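Local coordinates for AA9 family lytic polysaccharide monooxygenase cel61B (Hypocrea jecorina, PDB 2VTC), which cleaves cellulose chains oxidatively as a copper-dependent lytic polysaccharide monooxygenase, using a reducing agent together with oxygen or hydrogen peroxide, at residues T90-S95 against A202-G207; P112-V117 against E179-H184; N173-H178 against P196-I201. All coordinates share one frame; numbering follows the deposited sequence.

How the interactions relate
All three interactions belong to one mixed sheet of the AA9 beta-sandwich, in which strands 113-119, 172-182, 193-204 and 89-92 lie next to each other in that order. Interaction 3 is the hairpin in the middle; its centre lies about 14 Å from the centres of interactions 1 and 2, which are about 24 Å apart. It shares strand 193-204 with interaction 1 and strand 172-182 with interaction 2, and touches both. Along the chain, 90-95 comes first, then 112-117, 173-178, 179-184, 196-201 and 202-207. The hairpin runs from the parallel edge pairing of interaction 1 to the end near the metal site, where Tyr195 immediately precedes 196-201.

Interaction 1. Residues T90-S95 against A202-G207; sequences TAAAGS and AVTGSG
Ala91 O is gripped from strand 193-204 chiefly by the amide of Thr204, whose N lies 2.9 Å from Ala91 O with an N-H...O angle of 158°. The CA-H of Val203 leans on the same oxygen, Val203 CA standing 3.2 Å from Ala91 O, while Thr204 OG1 offers it a weak bond at most. Before and after this carbonyl, the amides of Ala91 and Ala93 donate to Ala202 O and Thr204 O. The result is a parallel ladder that pairs Thr90 with Ala202, Ala91 with Val203 and Ala92 with Thr204.

Thr90 and Thr204 stand on one face of this ladder, their side chains crossing at about a right angle, with Thr90 OG1 3.6 Å from Thr204 CG2. Thr204 OG1 sits between its own backbone N and carbonyl carbon (chi1 60°), which brings it to a water that also binds Thr90 OG1. That bridging water is 2.8 Å from Thr90 OG1 and 2.9 Å from Thr204 OG1. Ala91 and Val203 point to the other face, where both meet Ile165. CG1 of Val203 reaches on to Ala93, 4.0 Å from its CB.

Past Ala92 the chain folds into a type II turn. Ala92 O takes both the amide of Ser95 and its hydroxyl, with Ser95 OG only 2.6 Å from Ala92 O; OG also bonds Asn29 ND2. Gly94 holds a positive phi (92°), at which a CB would jam against the preceding carbonyl oxygen. A second water joins Ala93 O to Ser206 N beyond the strand ends.

This is the one parallel pairing, at the edge of an otherwise antiparallel sheet of the immunoglobulin-like beta-sandwich of AA9 enzymes.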
ATOM      1  N   THR A  90      -8.203   4.802  13.663  1.00 22.47           N
ATOM      2  CA  THR A  90      -8.285   3.686  14.612  1.00 23.49           C
ATOM      3  C   THR A  90      -9.344   2.673  14.206  1.00 23.57           C
ATOM      4  O   THR A  90     -10.350   3.029  13.563  1.00 24.02           O
ATOM      5  CB  THR A  90      -8.545   4.182  16.079  1.00 24.00           C
ATOM      6  OG1 THR A  90      -8.411   3.089  17.006  1.00 25.67           O
ATOM      7  CG2 THR A  90      -9.914   4.807  16.206  1.00 24.53           C
ATOM      8  N   ALA A  91      -9.121   1.411  14.577  1.00 23.92           N
ATOM      9  CA  ALA A  91      -9.953   0.316  14.096  1.00 24.34           C
ATOM     10  C   ALA A  91      -9.823  -0.881  15.012  1.00 24.31           C
ATOM     11  O   ALA A  91      -8.734  -1.169  15.520  1.00 24.73           O
ATOM     12  CB  ALA A  91      -9.540  -0.079  12.660  1.00 24.32           C
ATOM     13  N   ALA A  92     -10.932  -1.572  15.249  1.00 25.05           N
ATOM     14  CA  ALA A  92     -10.888  -2.848  15.975  1.00 25.55           C
ATOM     15  C   ALA A  92     -10.284  -3.946  15.098  1.00 25.89           C
ATOM     16  O   ALA A  92     -10.522  -3.978  13.884  1.00 25.52           O
ATOM     17  CB  ALA A  92     -12.294  -3.241  16.442  1.00 25.28           C
ATOM     18  N   ALA A  93      -9.495  -4.838  15.697  1.00 26.54           N
ATOM     19  CA  ALA A  93      -8.980  -5.990  14.967  1.00 27.08           C
ATOM     20  C   ALA A  93     -10.169  -6.729  14.372  1.00 27.55           C
ATOM     21  O   ALA A  93     -11.216  -6.855  15.026  1.00 28.33           O
ATOM     22  CB  ALA A  93      -8.165  -6.896  15.879  1.00 27.16           C
ATOM     23  N   GLY A  94     -10.017  -7.191  13.129  1.00 27.27           N
ATOM     24  CA  GLY A  94     -11.098  -7.836  12.386  1.00 26.85           C
ATOM     25  C   GLY A  94     -11.898  -6.878  11.525  1.00 26.48           C
ATOM     26  O   GLY A  94     -12.724  -7.314  10.717  1.00 26.82           O
ATOM     27  N   SER A  95     -11.662  -5.571  11.678  1.00 26.89           N
ATOM     28  CA  SER A  95     -12.328  -4.576  10.842  1.00 27.02           C
ATOM     29  C   SER A  95     -11.873  -4.654   9.380  1.00 27.27           C
ATOM     30  O   SER A  95     -10.760  -5.104   9.082  1.00 27.30           O
ATOM     31  CB  SER A  95     -12.082  -3.155  11.369  1.00 27.39           C
ATOM     32  OG  SER A  95     -12.620  -2.995  12.673  1.00 30.08           O
ATOM     33  N   ALA A 202      -4.241   2.851  14.214  1.00 20.46           N
ATOM     34  CA  ALA A 202      -4.060   2.141  15.464  1.00 21.05           C
ATOM     35  C   ALA A 202      -5.124   1.053  15.549  1.00 21.41           C
ATOM     36  O   ALA A 202      -6.229   1.213  15.004  1.00 21.94           O
ATOM     37  CB  ALA A 202      -4.163   3.107  16.635  1.00 20.73           C
ATOM     38  N   VAL A 203      -4.781  -0.043  16.230  1.00 21.49           N
ATOM     39  CA  VAL A 203      -5.650  -1.200  16.365  1.00 21.86           C
ATOM     40  C   VAL A 203      -6.042  -1.393  17.833  1.00 22.27           C
ATOM     41  O   VAL A 203      -5.203  -1.266  18.734  1.00 21.99           O
ATOM     42  CB  VAL A 203      -4.965  -2.454  15.769  1.00 21.93           C
ATOM     43  CG1 VAL A 203      -5.722  -3.753  16.105  1.00 22.30           C
ATOM     44  CG2 VAL A 203      -4.838  -2.298  14.239  1.00 22.55           C
ATOM     45  N   THR A 204      -7.330  -1.667  18.040  1.00 22.61           N
ATOM     46  CA  THR A 204      -7.927  -1.900  19.360  1.00 23.37           C
ATOM     47  C   THR A 204      -8.563  -3.288  19.381  1.00 24.01           C
ATOM     48  O   THR A 204      -8.532  -4.020  18.384  1.00 24.21           O
ATOM     49  CB  THR A 204      -9.035  -0.859  19.637  1.00 22.59           C
ATOM     50  OG1 THR A 204     -10.063  -0.961  18.635  1.00 24.55           O
ATOM     51  CG2 THR A 204      -8.462   0.561  19.622  1.00 23.70           C
ATOM     52  N   GLY A 205      -9.172  -3.653  20.508  1.00 25.57           N
ATOM     53  CA  GLY A 205     -10.021  -4.847  20.534  1.00 26.70           C
ATOM     54  C   GLY A 205      -9.440  -6.043  21.250  1.00 27.55           C
ATOM     55  O   GLY A 205      -8.675  -5.896  22.208  1.00 27.89           O
ATOM     56  N   SER A 206      -9.795  -7.229  20.756  1.00 28.53           N
ATOM     57  CA  SER A 206      -9.597  -8.476  21.500  1.00 29.32           C
ATOM     58  C   SER A 206      -8.526  -9.420  20.940  1.00 29.66           C
ATOM     59  O   SER A 206      -8.393 -10.557  21.400  1.00 29.59           O
ATOM     60  CB  SER A 206     -10.932  -9.222  21.585  1.00 29.74           C
ATOM     61  OG  SER A 206     -11.395  -9.499  20.270  1.00 31.12           O
ATOM     62  N   GLY A 207      -7.765  -8.964  19.951  1.00 29.95           N
ATOM     63  CA  GLY A 207      -6.673  -9.772  19.426  1.00 29.49           C
ATOM     64  C   GLY A 207      -5.562  -9.874  20.453  1.00 29.57           C
ATOM     65  O   GLY A 207      -5.345  -8.936  21.240  1.00 29.82           O
TER
HETATM   66  O   HOH W   1     -10.702   1.665  17.639  1.00 26.99           O
HETATM   67  O   HOH W   2     -11.390  -6.939  17.935  1.00 32.25           O

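Interaction 2. Residues P112-V117 against E179-H184; sequences PIVTYV and ELLAAH
The side chains of Ile113 and Leu180 run alongside each other in the same direction, as a non-hydrogen-bonded pair of antiparallel strands in the mixed sheet of the AA9 beta-sandwich. Leu180 CD2 does the touching, 3.8 Å from Ile113 CG1 and also close to CG2 and CD1. The side chain of Leu180 comes within about 4 Å of that of Tyr195, a ligand of the catalytic copper, and the chain runs on from it to His184, an O2-binding residue by similarity.

On the opposite face Val114 and Glu179 are neighbours. CG of Glu179 is anti to the backbone N (chi1 -176°) and the chain extends beyond it, laying OE1 3.6 Å from Val114 CG2. The same OE1 stands at the edge of the Tyr116 ring, 3.9 Å from CE2, with ring and carboxylate planes 71° apart. Its polar partners are Arg177, in a salt bridge, and Tyr221 OH, which also bonds Tyr116 OH. Leu181 crosses Val114 at about a right angle, its CD1 3.7 Å from Val114 CG2, and meets the Pro112 ring through CB. Leu181 N donates almost straight to Pro112 O at 3.1 Å, an oxygen that also receives Gln151 NE2.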
ATOM      1  N   PRO A 112      -0.861  -7.445  -9.700  1.00 17.42           N
ATOM      2  CA  PRO A 112      -1.371  -7.834  -8.385  1.00 17.41           C
ATOM      3  C   PRO A 112      -1.548  -6.655  -7.416  1.00 16.75           C
ATOM      4  O   PRO A 112      -1.086  -5.542  -7.674  1.00 17.08           O
ATOM      5  CB  PRO A 112      -0.276  -8.756  -7.857  1.00 17.22           C
ATOM      6  CG  PRO A 112       1.007  -8.138  -8.408  1.00 18.56           C
ATOM      7  CD  PRO A 112       0.591  -7.658  -9.811  1.00 17.21           C
ATOM      8  N   ILE A 113      -2.199  -6.952  -6.304  1.00 16.62           N
ATOM      9  CA  ILE A 113      -2.438  -5.987  -5.224  1.00 16.61           C
ATOM     10  C   ILE A 113      -2.026  -6.647  -3.916  1.00 16.70           C
ATOM     11  O   ILE A 113      -2.429  -7.781  -3.643  1.00 16.38           O
ATOM     12  CB  ILE A 113      -3.945  -5.589  -5.157  1.00 17.19           C
ATOM     13  CG1 ILE A 113      -4.390  -4.977  -6.501  1.00 17.14           C
ATOM     14  CG2 ILE A 113      -4.201  -4.646  -3.977  1.00 16.59           C
ATOM     15  CD1 ILE A 113      -5.810  -4.461  -6.512  1.00 18.38           C
ATOM     16  N   VAL A 114      -1.187  -5.948  -3.130  1.00 16.28           N
ATOM     17  CA  VAL A 114      -0.717  -6.491  -1.844  1.00 15.88           C
ATOM     18  C   VAL A 114      -0.835  -5.401  -0.760  1.00 15.40           C
ATOM     19  O   VAL A 114      -0.733  -4.202  -1.060  1.00 15.86           O
ATOM     20  CB  VAL A 114       0.762  -6.986  -1.932  1.00 16.71           C
ATOM     21  CG1 VAL A 114       0.916  -8.183  -2.900  1.00 16.28           C
ATOM     22  CG2 VAL A 114       1.707  -5.840  -2.357  1.00 18.60           C
ATOM     23  N   THR A 115      -1.069  -5.837   0.485  1.00 15.60           N
ATOM     24  CA  THR A 115      -1.120  -4.922   1.637  1.00 15.09           C
ATOM     25  C   THR A 115      -0.303  -5.493   2.795  1.00 14.89           C
ATOM     26  O   THR A 115      -0.349  -6.696   3.079  1.00 14.84           O
ATOM     27  CB  THR A 115      -2.570  -4.659   2.103  1.00 15.03           C
ATOM     28  OG1 THR A 115      -3.360  -4.320   0.954  1.00 17.00           O
ATOM     29  CG2 THR A 115      -2.656  -3.492   3.085  1.00 15.08           C
ATOM     30  N   TYR A 116       0.440  -4.602   3.451  1.00 15.20           N
ATOM     31  CA  TYR A 116       1.309  -4.989   4.577  1.00 14.88           C
ATOM     32  C   TYR A 116       0.930  -4.164   5.807  1.00 15.45           C
ATOM     33  O   TYR A 116       0.292  -3.092   5.692  1.00 16.14           O
ATOM     34  CB  TYR A 116       2.783  -4.704   4.245  1.00 14.50           C
ATOM     35  CG  TYR A 116       3.340  -5.410   3.017  1.00 14.56           C
ATOM     36  CD1 TYR A 116       4.042  -6.609   3.126  1.00 14.46           C
ATOM     37  CD2 TYR A 116       3.182  -4.847   1.736  1.00 13.97           C
ATOM     38  CE1 TYR A 116       4.546  -7.268   1.993  1.00 15.60           C
ATOM     39  CE2 TYR A 116       3.679  -5.486   0.606  1.00 15.91           C
ATOM     40  CZ  TYR A 116       4.371  -6.684   0.740  1.00 14.82           C
ATOM     41  OH  TYR A 116       4.893  -7.309  -0.383  1.00 16.73           O
ATOM     42  N   VAL A 117       1.375  -4.644   6.969  1.00 15.93           N
ATOM     43  CA  VAL A 117       1.252  -3.886   8.228  1.00 15.93           C
ATOM     44  C   VAL A 117       2.581  -3.910   8.991  1.00 15.77           C
ATOM     45  O   VAL A 117       3.344  -4.851   8.865  1.00 15.51           O
ATOM     46  CB  VAL A 117       0.081  -4.423   9.093  1.00 16.18           C
ATOM     47  CG1 VAL A 117       0.320  -5.857   9.516  1.00 17.30           C
ATOM     48  CG2 VAL A 117      -0.219  -3.497  10.297  1.00 16.71           C
ATOM     49  N   GLU A 179      -0.524  -1.485  -1.685  1.00 15.35           N
ATOM     50  CA  GLU A 179       0.328  -1.302  -2.860  1.00 15.18           C
ATOM     51  C   GLU A 179      -0.185  -1.983  -4.124  1.00 15.80           C
ATOM     52  O   GLU A 179      -0.496  -3.160  -4.100  1.00 16.04           O
ATOM     53  CB  GLU A 179       1.726  -1.815  -2.555  1.00 15.51           C
ATOM     54  CG  GLU A 179       2.763  -1.608  -3.675  1.00 15.00           C
ATOM     55  CD  GLU A 179       4.117  -2.126  -3.251  1.00 14.57           C
ATOM     56  OE1 GLU A 179       4.174  -3.173  -2.535  1.00 14.98           O
ATOM     57  OE2 GLU A 179       5.158  -1.495  -3.617  1.00 15.76           O
ATOM     58  N   LEU A 180      -0.220  -1.230  -5.221  1.00 16.61           N
ATOM     59  CA  LEU A 180      -0.564  -1.784  -6.533  1.00 16.57           C
ATOM     60  C   LEU A 180       0.723  -1.945  -7.305  1.00 16.68           C
ATOM     61  O   LEU A 180       1.547  -1.019  -7.372  1.00 16.57           O
ATOM     62  CB  LEU A 180      -1.512  -0.844  -7.300  1.00 16.48           C
ATOM     63  CG  LEU A 180      -2.716  -0.291  -6.538  1.00 17.48           C
ATOM     64  CD1 LEU A 180      -3.571   0.639  -7.408  1.00 18.59           C
ATOM     65  CD2 LEU A 180      -3.571  -1.350  -5.946  1.00 18.89           C
ATOM     66  N   LEU A 181       0.920  -3.124  -7.895  1.00 16.15           N
ATOM     67  CA  LEU A 181       2.111  -3.333  -8.720  1.00 17.35           C
ATOM     68  C   LEU A 181       1.639  -3.442 -10.172  1.00 17.95           C
ATOM     69  O   LEU A 181       1.294  -4.545 -10.627  1.00 18.42           O
ATOM     70  CB  LEU A 181       2.864  -4.596  -8.326  1.00 18.10           C
ATOM     71  CG  LEU A 181       3.561  -4.548  -6.941  1.00 19.72           C
ATOM     72  CD1 LEU A 181       2.540  -4.903  -5.868  1.00 20.95           C
ATOM     73  CD2 LEU A 181       4.714  -5.514  -6.925  1.00 23.48           C
ATOM     74  N   ALA A 182       1.599  -2.306 -10.872  1.00 17.99           N
ATOM     75  CA  ALA A 182       1.078  -2.260 -12.266  1.00 18.12           C
ATOM     76  C   ALA A 182       2.116  -2.867 -13.204  1.00 18.43           C
ATOM     77  O   ALA A 182       3.290  -2.432 -13.292  1.00 17.55           O
ATOM     78  CB  ALA A 182       0.696  -0.813 -12.665  1.00 18.59           C
ATOM     79  N   ALA A 183       1.666  -3.910 -13.922  1.00 18.89           N
ATOM     80  CA  ALA A 183       2.565  -4.820 -14.597  1.00 19.13           C
ATOM     81  C   ALA A 183       2.545  -4.746 -16.141  1.00 20.26           C
ATOM     82  O   ALA A 183       3.180  -5.571 -16.775  1.00 20.43           O
ATOM     83  CB  ALA A 183       2.282  -6.278 -14.136  1.00 18.80           C
ATOM     84  N   HIS A 184       1.838  -3.768 -16.708  1.00 20.90           N
ATOM     85  CA  HIS A 184       1.797  -3.618 -18.192  1.00 22.92           C
ATOM     86  C   HIS A 184       3.183  -3.559 -18.842  1.00 23.49           C
ATOM     87  O   HIS A 184       3.353  -3.995 -20.008  1.00 23.79           O
ATOM     88  CB  HIS A 184       0.939  -2.431 -18.617  1.00 23.63           C
ATOM     89  CG  HIS A 184       1.197  -1.187 -17.829  1.00 25.80           C
ATOM     90  ND1 HIS A 184       1.953  -0.140 -18.311  1.00 28.86           N
ATOM     91  CD2 HIS A 184       0.797  -0.825 -16.586  1.00 25.83           C
ATOM     92  CE1 HIS A 184       2.008   0.816 -17.399  1.00 23.19           C
ATOM     93  NE2 HIS A 184       1.326   0.421 -16.338  1.00 28.67           N
TER

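Interaction 3. Residues N173-H178 against P196-I201; sequences NYVFRH and PQCVNI
This is a buried antiparallel pairing between the two arms of the beta hairpin 172-182 and 193-204, where Phe176 meets Val199 and Arg177 meets Cys198 deep in the molecule. Phe176 and Val199 exchange backbone bonds both ways, Phe176 N lying 2.9 Å from Val199 O; His178 and Gln197 do the same two residues on.

The Phe176 ring crosses Ile201 at about a right angle, its CE2 3.7 Å from Ile201 CB. Ile201 O sits at the edge of that ring, in its plane. Phe176, Val199 and Ile201 share the face that packs on strands 22-28 and 96-102, so they fill the interior between the two sheets of the AA9 beta-sandwich.

On the other face Cys198, in a disulfide with Cys78, puts SG 3.9 Å from Arg177 CG. Arg177 leaves with CG anti to the backbone N (chi1 178°) and runs extended to NE, which lays its guanidinium alongside Pro196, with Pro196 CB 3.5 Å above the guanidinium plane near its rim. NE and NH2 bond the carbonyls of Val77 and Ile76, and NH1 makes a salt bridge to Glu179. A methionine in its place would probably leave the Glu179 carboxylate without its cationic mate and those two carbonyls without their donors. Farther along, Val175 CG2 rests 3.8 Å from Asn200 OD1, an oxygen bonded by Trp56 NE1.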
ATOM      1  N   ASN A 173      -0.043   0.648  17.846  1.00 18.67           N
ATOM      2  CA  ASN A 173       0.018   1.686  16.827  1.00 18.45           C
ATOM      3  C   ASN A 173       0.650   1.071  15.582  1.00 17.40           C
ATOM      4  O   ASN A 173       1.772   0.567  15.642  1.00 17.64           O
ATOM      5  CB  ASN A 173       0.858   2.864  17.305  1.00 18.55           C
ATOM      6  CG  ASN A 173       0.217   3.618  18.462  1.00 21.40           C
ATOM      7  OD1 ASN A 173      -1.010   3.786  18.529  1.00 20.97           O
ATOM      8  ND2 ASN A 173       1.057   4.094  19.374  1.00 23.29           N
ATOM      9  N   TYR A 174      -0.082   1.081  14.466  1.00 17.32           N
ATOM     10  CA  TYR A 174       0.415   0.424  13.238  1.00 17.07           C
ATOM     11  C   TYR A 174       0.314   1.346  12.021  1.00 16.95           C
ATOM     12  O   TYR A 174      -0.442   2.342  12.018  1.00 16.33           O
ATOM     13  CB  TYR A 174      -0.393  -0.856  12.929  1.00 17.76           C
ATOM     14  CG  TYR A 174      -0.362  -1.907  14.019  1.00 18.32           C
ATOM     15  CD1 TYR A 174       0.648  -2.879  14.051  1.00 18.41           C
ATOM     16  CD2 TYR A 174      -1.342  -1.936  15.011  1.00 20.92           C
ATOM     17  CE1 TYR A 174       0.697  -3.859  15.047  1.00 19.53           C
ATOM     18  CE2 TYR A 174      -1.307  -2.913  16.023  1.00 19.17           C
ATOM     19  CZ  TYR A 174      -0.290  -3.862  16.030  1.00 19.25           C
ATOM     20  OH  TYR A 174      -0.223  -4.833  17.006  1.00 19.83           O
ATOM     21  N   VAL A 175       1.110   0.993  11.010  1.00 16.41           N
ATOM     22  CA  VAL A 175       1.029   1.591   9.691  1.00 16.66           C
ATOM     23  C   VAL A 175       0.617   0.484   8.731  1.00 15.97           C
ATOM     24  O   VAL A 175       1.158  -0.638   8.773  1.00 15.70           O
ATOM     25  CB  VAL A 175       2.394   2.171   9.248  1.00 15.46           C
ATOM     26  CG1 VAL A 175       2.260   2.921   7.925  1.00 16.22           C
ATOM     27  CG2 VAL A 175       2.916   3.187  10.289  1.00 15.85           C
ATOM     28  N   PHE A 176      -0.318   0.818   7.842  1.00 15.73           N
ATOM     29  CA  PHE A 176      -0.739  -0.109   6.775  1.00 15.71           C
ATOM     30  C   PHE A 176      -0.206   0.397   5.436  1.00 14.70           C
ATOM     31  O   PHE A 176      -0.364   1.579   5.117  1.00 16.17           O
ATOM     32  CB  PHE A 176      -2.259  -0.228   6.743  1.00 16.32           C
ATOM     33  CG  PHE A 176      -2.804  -1.009   7.879  1.00 16.74           C
ATOM     34  CD1 PHE A 176      -3.137  -2.350   7.734  1.00 17.01           C
ATOM     35  CD2 PHE A 176      -2.906  -0.421   9.136  1.00 17.04           C
ATOM     36  CE1 PHE A 176      -3.629  -3.091   8.810  1.00 19.56           C
ATOM     37  CE2 PHE A 176      -3.368  -1.157  10.237  1.00 17.78           C
ATOM     38  CZ  PHE A 176      -3.742  -2.498  10.077  1.00 18.04           C
ATOM     39  N   ARG A 177       0.466  -0.482   4.689  1.00 15.43           N
ATOM     40  CA  ARG A 177       1.094  -0.126   3.419  1.00 15.13           C
ATOM     41  C   ARG A 177       0.380  -0.907   2.322  1.00 15.32           C
ATOM     42  O   ARG A 177       0.574  -2.116   2.206  1.00 15.23           O
ATOM     43  CB  ARG A 177       2.596  -0.448   3.466  1.00 14.76           C
ATOM     44  CG  ARG A 177       3.420  -0.190   2.207  1.00 14.65           C
ATOM     45  CD  ARG A 177       4.824  -0.745   2.418  1.00 14.35           C
ATOM     46  NE  ARG A 177       5.644  -0.469   1.237  1.00 16.03           N
ATOM     47  CZ  ARG A 177       5.594  -1.207   0.117  1.00 15.64           C
ATOM     48  NH1 ARG A 177       4.792  -2.295   0.041  1.00 15.06           N
ATOM     49  NH2 ARG A 177       6.354  -0.843  -0.925  1.00 14.98           N
ATOM     50  N   HIS A 178      -0.459  -0.182   1.570  1.00 15.48           N
ATOM     51  CA  HIS A 178      -1.335  -0.748   0.537  1.00 15.67           C
ATOM     52  C   HIS A 178      -0.701  -0.457  -0.832  1.00 15.31           C
ATOM     53  O   HIS A 178      -0.363   0.710  -1.110  1.00 16.27           O
ATOM     54  CB  HIS A 178      -2.713  -0.089   0.663  1.00 15.91           C
ATOM     55  CG  HIS A 178      -3.700  -0.521  -0.384  1.00 17.88           C
ATOM     56  ND1 HIS A 178      -4.075  -1.838  -0.568  1.00 18.42           N
ATOM     57  CD2 HIS A 178      -4.411   0.204  -1.283  1.00 20.41           C
ATOM     58  CE1 HIS A 178      -4.959  -1.905  -1.555  1.00 18.06           C
ATOM     59  NE2 HIS A 178      -5.178  -0.683  -2.005  1.00 18.92           N
ATOM     60  N   PRO A 196       2.990   2.273  -3.704  1.00 15.74           N
ATOM     61  CA  PRO A 196       2.710   2.076  -2.269  1.00 15.82           C
ATOM     62  C   PRO A 196       2.076   3.311  -1.620  1.00 15.67           C
ATOM     63  O   PRO A 196       2.431   4.451  -1.950  1.00 15.78           O
ATOM     64  CB  PRO A 196       4.093   1.811  -1.668  1.00 14.78           C
ATOM     65  CG  PRO A 196       5.040   2.585  -2.524  1.00 15.35           C
ATOM     66  CD  PRO A 196       4.424   2.509  -3.950  1.00 15.96           C
ATOM     67  N   GLN A 197       1.135   3.064  -0.723  1.00 15.75           N
ATOM     68  CA  GLN A 197       0.468   4.128   0.006  1.00 15.93           C
ATOM     69  C   GLN A 197       0.342   3.724   1.472  1.00 16.88           C
ATOM     70  O   GLN A 197      -0.196   2.650   1.777  1.00 16.02           O
ATOM     71  CB  GLN A 197      -0.930   4.355  -0.578  1.00 17.15           C
ATOM     72  CG  GLN A 197      -0.851   4.923  -2.015  1.00 16.48           C
ATOM     73  CD  GLN A 197      -0.523   6.403  -2.028  1.00 17.96           C
ATOM     74  OE1 GLN A 197       0.638   6.809  -2.156  1.00 19.70           O
ATOM     75  NE2 GLN A 197      -1.542   7.215  -1.897  1.00 16.68           N
ATOM     76  N   CYS A 198       0.837   4.589   2.364  1.00 16.23           N
ATOM     77  CA  CYS A 198       0.779   4.295   3.798  1.00 16.59           C
ATOM     78  C   CYS A 198      -0.269   5.117   4.550  1.00 17.00           C
ATOM     79  O   CYS A 198      -0.471   6.312   4.273  1.00 17.72           O
ATOM     80  CB  CYS A 198       2.169   4.514   4.404  1.00 16.47           C
ATOM     81  SG  CYS A 198       3.401   3.368   3.848  1.00 16.60           S
ATOM     82  N   VAL A 199      -0.919   4.465   5.517  1.00 17.22           N
ATOM     83  CA  VAL A 199      -1.908   5.119   6.406  1.00 17.59           C
ATOM     84  C   VAL A 199      -1.663   4.697   7.872  1.00 17.61           C
ATOM     85  O   VAL A 199      -1.383   3.533   8.140  1.00 16.75           O
ATOM     86  CB  VAL A 199      -3.379   4.830   5.999  1.00 18.68           C
ATOM     87  CG1 VAL A 199      -3.649   5.281   4.549  1.00 19.73           C
ATOM     88  CG2 VAL A 199      -3.709   3.346   6.160  1.00 19.16           C
ATOM     89  N   ASN A 200      -1.739   5.653   8.806  1.00 17.72           N
ATOM     90  CA  ASN A 200      -1.630   5.338  10.238  1.00 18.06           C
ATOM     91  C   ASN A 200      -2.976   4.827  10.704  1.00 18.17           C
ATOM     92  O   ASN A 200      -3.973   5.544  10.612  1.00 18.07           O
ATOM     93  CB  ASN A 200      -1.288   6.610  11.042  1.00 17.88           C
ATOM     94  CG  ASN A 200       0.079   7.183  10.720  1.00 15.95           C
ATOM     95  OD1 ASN A 200       1.002   6.480  10.308  1.00 17.51           O
ATOM     96  ND2 ASN A 200       0.214   8.505  10.932  1.00 17.08           N
ATOM     97  N   ILE A 201      -3.018   3.584  11.161  1.00 18.37           N
ATOM     98  CA  ILE A 201      -4.221   3.043  11.791  1.00 20.13           C
ATOM     99  C   ILE A 201      -3.874   2.274  13.080  1.00 20.49           C
ATOM    100  O   ILE A 201      -3.276   1.187  13.049  1.00 19.86           O
ATOM    101  CB  ILE A 201      -5.058   2.119  10.858  1.00 20.50           C
ATOM    102  CG1 ILE A 201      -5.375   2.791   9.520  1.00 20.20           C
ATOM    103  CG2 ILE A 201      -6.365   1.718  11.576  1.00 21.17           C
ATOM    104  CD1 ILE A 201      -5.923   1.799   8.462  1.00 21.71           C
TER